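Local coordinates for acyl-CoA dehydrogenase domain protein Tcur3483 (PDB 6WY9), which binds FAD and, as an acyl-CoA dehydrogenase family member, probably acts as an oxidoreductase on CH-CH groups, at residues A[348-359]-A[365-375]. Numbering follows the deposited sequence.
Sequences TGILGAAGRIRP and VLAGQIEQLSR
Pro359 lies across the first turn of helix 369-380, with its CB 3.4 Å from Ala367 O and its CG close to Gly368 O. Gly368 is the N-cap of that helix, and its CA passes close to the Pro359 backbone. The proline CD meets Glu371 OE1 and sits at the edge of the Arg375 guanidinium, in its plane.

Glu371 CB and CG lie against the carbonyl oxygens of Gly355 and Ile357; chi1 (-165°), with CG anti to the backbone N, places CG there. The bend at chi2 (-77°) then turns the carboxylate toward Arg375 and Pro359. Arg375 grips it side-on: Arg375 NH2 donates to Glu371 OE1 at 2.7 Å and Arg375 NE to Glu371 OE2 at 3.0 Å. Arg358 stacks on the Arg375 guanidinium, centres 4.0 Å apart and planes at 27°. The nearby carboxylate probably eases the closeness of the two positive charges. Arg358 NE and NH2 hydrogen-bond to the backbone of another protein chain in the assembly.

At the other end, Val365 CG2 packs tightly on Leu351 CD1 at 3.5 Å, and CG1 touches Ala354 CB. A water accepts from Val365 N and donates to Ala354 O and Ile357 O.

Within the helical C-terminal domain, away from the FAD site, the contact joins the end of helix 326-350 and the turns after it to the loop before helix 369-380 and that helix's first turns. Helix 263-286 packs against Val365 and Ile370, helix 47-55 touches Pro359, and Arg375 NH1 hydrogen-bonds to Val223 O, just beyond strand 215-221.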
loop_
_atom_site.group_PDB
_atom_site.type_symbol
_atom_site.label_atom_id
_atom_site.label_comp_id
_atom_site.label_asym_id
_atom_site.label_seq_id
_atom_site.Cartn_x
_atom_site.Cartn_y
_atom_site.Cartn_z
ATOM N N THR A 348 0.143 -17.077 -3.051
ATOM C CA THR A 348 -0.695 -17.542 -4.145
ATOM C C THR A 348 -0.099 -17.126 -5.501
ATOM O O THR A 348 -0.053 -17.926 -6.450
ATOM C CB THR A 348 -2.137 -16.996 -3.976
ATOM O OG1 THR A 348 -2.753 -17.614 -2.839
ATOM C CG2 THR A 348 -2.995 -17.334 -5.213
ATOM N N GLY A 349 0.305 -15.862 -5.628
ATOM C CA GLY A 349 0.959 -15.435 -6.861
ATOM C C GLY A 349 2.188 -16.275 -7.181
ATOM O O GLY A 349 2.382 -16.701 -8.323
ATOM N N ILE A 350 3.019 -16.552 -6.168
ATOM C CA ILE A 350 4.245 -17.327 -6.409
ATOM C C ILE A 350 3.921 -18.729 -6.893
ATOM O O ILE A 350 4.678 -19.326 -7.677
ATOM C CB ILE A 350 5.113 -17.361 -5.132
ATOM C CG1 ILE A 350 5.644 -15.925 -4.854
ATOM C CG2 ILE A 350 6.243 -18.438 -5.281
ATOM C CD1 ILE A 350 6.325 -15.764 -3.392
ATOM N N LEU A 351 2.802 -19.288 -6.433
ATOM C CA LEU A 351 2.410 -20.619 -6.848
ATOM C C LEU A 351 1.969 -20.685 -8.307
ATOM O O LEU A 351 1.816 -21.792 -8.826
ATOM C CB LEU A 351 1.290 -21.146 -5.928
ATOM C CG LEU A 351 1.675 -21.409 -4.471
ATOM C CD1 LEU A 351 0.460 -22.010 -3.708
ATOM C CD2 LEU A 351 2.815 -22.409 -4.412
ATOM N N GLY A 352 1.779 -19.552 -8.987
ATOM C CA GLY A 352 1.469 -19.673 -10.399
ATOM C C GLY A 352 0.111 -20.311 -10.640
ATOM O O GLY A 352 -0.833 -20.181 -9.843
ATOM N N ALA A 353 0.037 -21.065 -11.741
ATOM C CA ALA A 353 -1.219 -21.651 -12.184
ATOM C C ALA A 353 -1.826 -22.567 -11.115
ATOM O O ALA A 353 -3.053 -22.657 -11.001
ATOM C CB ALA A 353 -0.986 -22.423 -13.493
ATOM N N ALA A 354 -0.987 -23.255 -10.331
ATOM C CA ALA A 354 -1.497 -24.091 -9.246
ATOM C C ALA A 354 -2.068 -23.282 -8.074
ATOM O O ALA A 354 -2.796 -23.843 -7.248
ATOM C CB ALA A 354 -0.383 -25.011 -8.733
ATOM N N GLY A 355 -1.769 -21.986 -7.991
ATOM C CA GLY A 355 -2.315 -21.155 -6.926
ATOM C C GLY A 355 -3.843 -21.152 -6.859
ATOM O O GLY A 355 -4.417 -20.846 -5.800
ATOM N N ARG A 356 -4.512 -21.511 -7.956
ATOM C CA ARG A 356 -5.960 -21.448 -8.008
ATOM C C ARG A 356 -6.627 -22.800 -7.806
ATOM O O ARG A 356 -7.853 -22.901 -7.943
ATOM C CB ARG A 356 -6.410 -20.844 -9.348
ATOM C CG ARG A 356 -6.346 -21.845 -10.543
ATOM C CD ARG A 356 -6.648 -21.074 -11.840
ATOM N NE ARG A 356 -5.523 -20.165 -12.098
ATOM C CZ ARG A 356 -5.063 -19.864 -13.313
ATOM N NH1 ARG A 356 -5.655 -20.364 -14.405
ATOM N NH2 ARG A 356 -4.001 -19.056 -13.430
ATOM N N ILE A 357 -5.884 -23.837 -7.470
ATOM C CA ILE A 357 -6.470 -25.174 -7.404
ATOM C C ILE A 357 -6.865 -25.455 -5.957
ATOM O O ILE A 357 -6.051 -25.284 -5.040
ATOM C CB ILE A 357 -5.501 -26.238 -7.948
ATOM C CG1 ILE A 357 -5.083 -25.893 -9.403
ATOM C CG2 ILE A 357 -6.127 -27.637 -7.834
ATOM C CD1 ILE A 357 -4.222 -27.011 -10.093
ATOM N N ARG A 358 -8.139 -25.822 -5.754
ATOM C CA ARG A 358 -8.686 -26.110 -4.436
ATOM C C ARG A 358 -8.097 -27.411 -3.853
ATOM O O ARG A 358 -7.646 -28.291 -4.594
ATOM C CB ARG A 358 -10.224 -26.217 -4.514
ATOM C CG ARG A 358 -10.949 -24.827 -4.647
ATOM C CD ARG A 358 -12.445 -24.924 -4.991
ATOM N NE ARG A 358 -12.983 -23.570 -5.001
ATOM C CZ ARG A 358 -13.637 -23.014 -3.979
ATOM N NH1 ARG A 358 -13.900 -23.738 -2.885
ATOM N NH2 ARG A 358 -14.070 -21.752 -4.069
ATOM N N PRO A 359 -8.107 -27.542 -2.519
ATOM C CA PRO A 359 -7.702 -28.807 -1.878
ATOM C C PRO A 359 -8.437 -29.969 -2.507
ATOM O O PRO A 359 -9.620 -29.870 -2.830
ATOM C CB PRO A 359 -8.128 -28.619 -0.410
ATOM C CG PRO A 359 -8.148 -27.065 -0.230
ATOM C CD PRO A 359 -8.666 -26.564 -1.555
ATOM N N VAL A 365 -1.131 -27.612 -4.831
ATOM C CA VAL A 365 0.206 -27.587 -4.235
ATOM C C VAL A 365 0.043 -27.438 -2.732
ATOM O O VAL A 365 -0.794 -26.652 -2.264
ATOM C CB VAL A 365 1.081 -26.458 -4.818
ATOM C CG1 VAL A 365 1.579 -26.845 -6.200
ATOM C CG2 VAL A 365 0.250 -25.234 -4.974
ATOM N N LEU A 366 0.833 -28.201 -1.978
ATOM C CA LEU A 366 0.743 -28.157 -0.528
ATOM C C LEU A 366 -0.698 -28.430 -0.109
ATOM O O LEU A 366 -1.256 -27.758 0.763
ATOM C CB LEU A 366 1.256 -26.807 0.004
ATOM C CG LEU A 366 2.737 -26.518 -0.337
ATOM C CD1 LEU A 366 3.155 -25.045 -0.021
ATOM C CD2 LEU A 366 3.666 -27.523 0.380
ATOM N N ALA A 367 -1.318 -29.416 -0.776
ATOM C CA ALA A 367 -2.689 -29.855 -0.527
ATOM C C ALA A 367 -3.715 -28.718 -0.666
ATOM O O ALA A 367 -4.795 -28.804 -0.093
ATOM C CB ALA A 367 -2.826 -30.519 0.855
ATOM N N GLY A 368 -3.407 -27.652 -1.415
ATOM C CA GLY A 368 -4.332 -26.535 -1.578
ATOM C C GLY A 368 -4.486 -25.647 -0.359
ATOM O O GLY A 368 -5.424 -24.842 -0.314
ATOM N N GLN A 369 -3.594 -25.767 0.634
ATOM C CA GLN A 369 -3.789 -25.068 1.909
ATOM C C GLN A 369 -3.800 -23.554 1.737
ATOM O O GLN A 369 -4.545 -22.844 2.426
ATOM C CB GLN A 369 -2.681 -25.458 2.894
ATOM C CG GLN A 369 -2.796 -26.865 3.385
ATOM C CD GLN A 369 -1.637 -27.171 4.314
ATOM O OE1 GLN A 369 -1.697 -26.896 5.514
ATOM N NE2 GLN A 369 -0.559 -27.686 3.751
ATOM N N ILE A 370 -2.908 -23.032 0.908
ATOM C CA ILE A 370 -2.838 -21.579 0.766
ATOM C C ILE A 370 -4.045 -21.070 -0.007
ATOM O O ILE A 370 -4.572 -19.981 0.269
ATOM C CB ILE A 370 -1.519 -21.169 0.100
ATOM C CG1 ILE A 370 -0.347 -21.492 1.064
ATOM C CG2 ILE A 370 -1.559 -19.641 -0.246
ATOM C CD1 ILE A 370 1.037 -21.576 0.388
ATOM N N GLU A 371 -4.504 -21.851 -0.985
ATOM C CA GLU A 371 -5.758 -21.506 -1.644
ATOM C C GLU A 371 -6.909 -21.457 -0.626
ATOM O O GLU A 371 -7.682 -20.496 -0.600
ATOM C CB GLU A 371 -6.033 -22.502 -2.764
ATOM C CG GLU A 371 -7.120 -22.053 -3.758
ATOM C CD GLU A 371 -8.525 -22.205 -3.210
ATOM O OE1 GLU A 371 -8.772 -23.161 -2.427
ATOM O OE2 GLU A 371 -9.391 -21.375 -3.592
ATOM N N GLN A 372 -7.058 -22.494 0.215
ATOM C CA GLN A 372 -8.171 -22.462 1.164
ATOM C C GLN A 372 -7.990 -21.380 2.245
ATOM O O GLN A 372 -8.960 -20.685 2.606
ATOM C CB GLN A 372 -8.382 -23.837 1.801
ATOM C CG GLN A 372 -9.478 -23.783 2.881
ATOM C CD GLN A 372 -9.929 -25.152 3.293
ATOM O OE1 GLN A 372 -9.135 -26.084 3.302
ATOM N NE2 GLN A 372 -11.212 -25.298 3.623
ATOM N N LEU A 373 -6.751 -21.164 2.717
ATOM C CA LEU A 373 -6.506 -20.146 3.745
ATOM C C LEU A 373 -6.769 -18.747 3.220
ATOM O O LEU A 373 -7.190 -17.880 3.983
ATOM C CB LEU A 373 -5.061 -20.243 4.284
ATOM C CG LEU A 373 -4.854 -21.393 5.297
ATOM C CD1 LEU A 373 -3.369 -21.654 5.568
ATOM C CD2 LEU A 373 -5.611 -21.136 6.624
ATOM N N SER A 374 -6.496 -18.495 1.933
ATOM C CA SER A 374 -6.887 -17.218 1.332
ATOM C C SER A 374 -8.382 -16.959 1.457
ATOM O O SER A 374 -8.802 -15.798 1.555
ATOM C CB SER A 374 -6.538 -17.190 -0.158
ATOM O OG SER A 374 -5.142 -17.206 -0.346
ATOM N N ARG A 375 -9.199 -18.006 1.383
ATOM C CA ARG A 375 -10.638 -17.799 1.504
ATOM C C ARG A 375 -11.082 -17.668 2.951
ATOM O O ARG A 375 -12.256 -17.362 3.190
ATOM C CB ARG A 375 -11.409 -18.951 0.828
ATOM C CG ARG A 375 -11.105 -19.096 -0.662
ATOM C CD ARG A 375 -11.923 -20.230 -1.240
ATOM N NE ARG A 375 -11.198 -21.503 -1.260
ATOM C CZ ARG A 375 -11.561 -22.604 -0.593
ATOM N NH1 ARG A 375 -12.632 -22.596 0.232
ATOM N NH2 ARG A 375 -10.819 -23.705 -0.735
HETATM O O HOH W 1 -3.269 -25.236 -4.868
#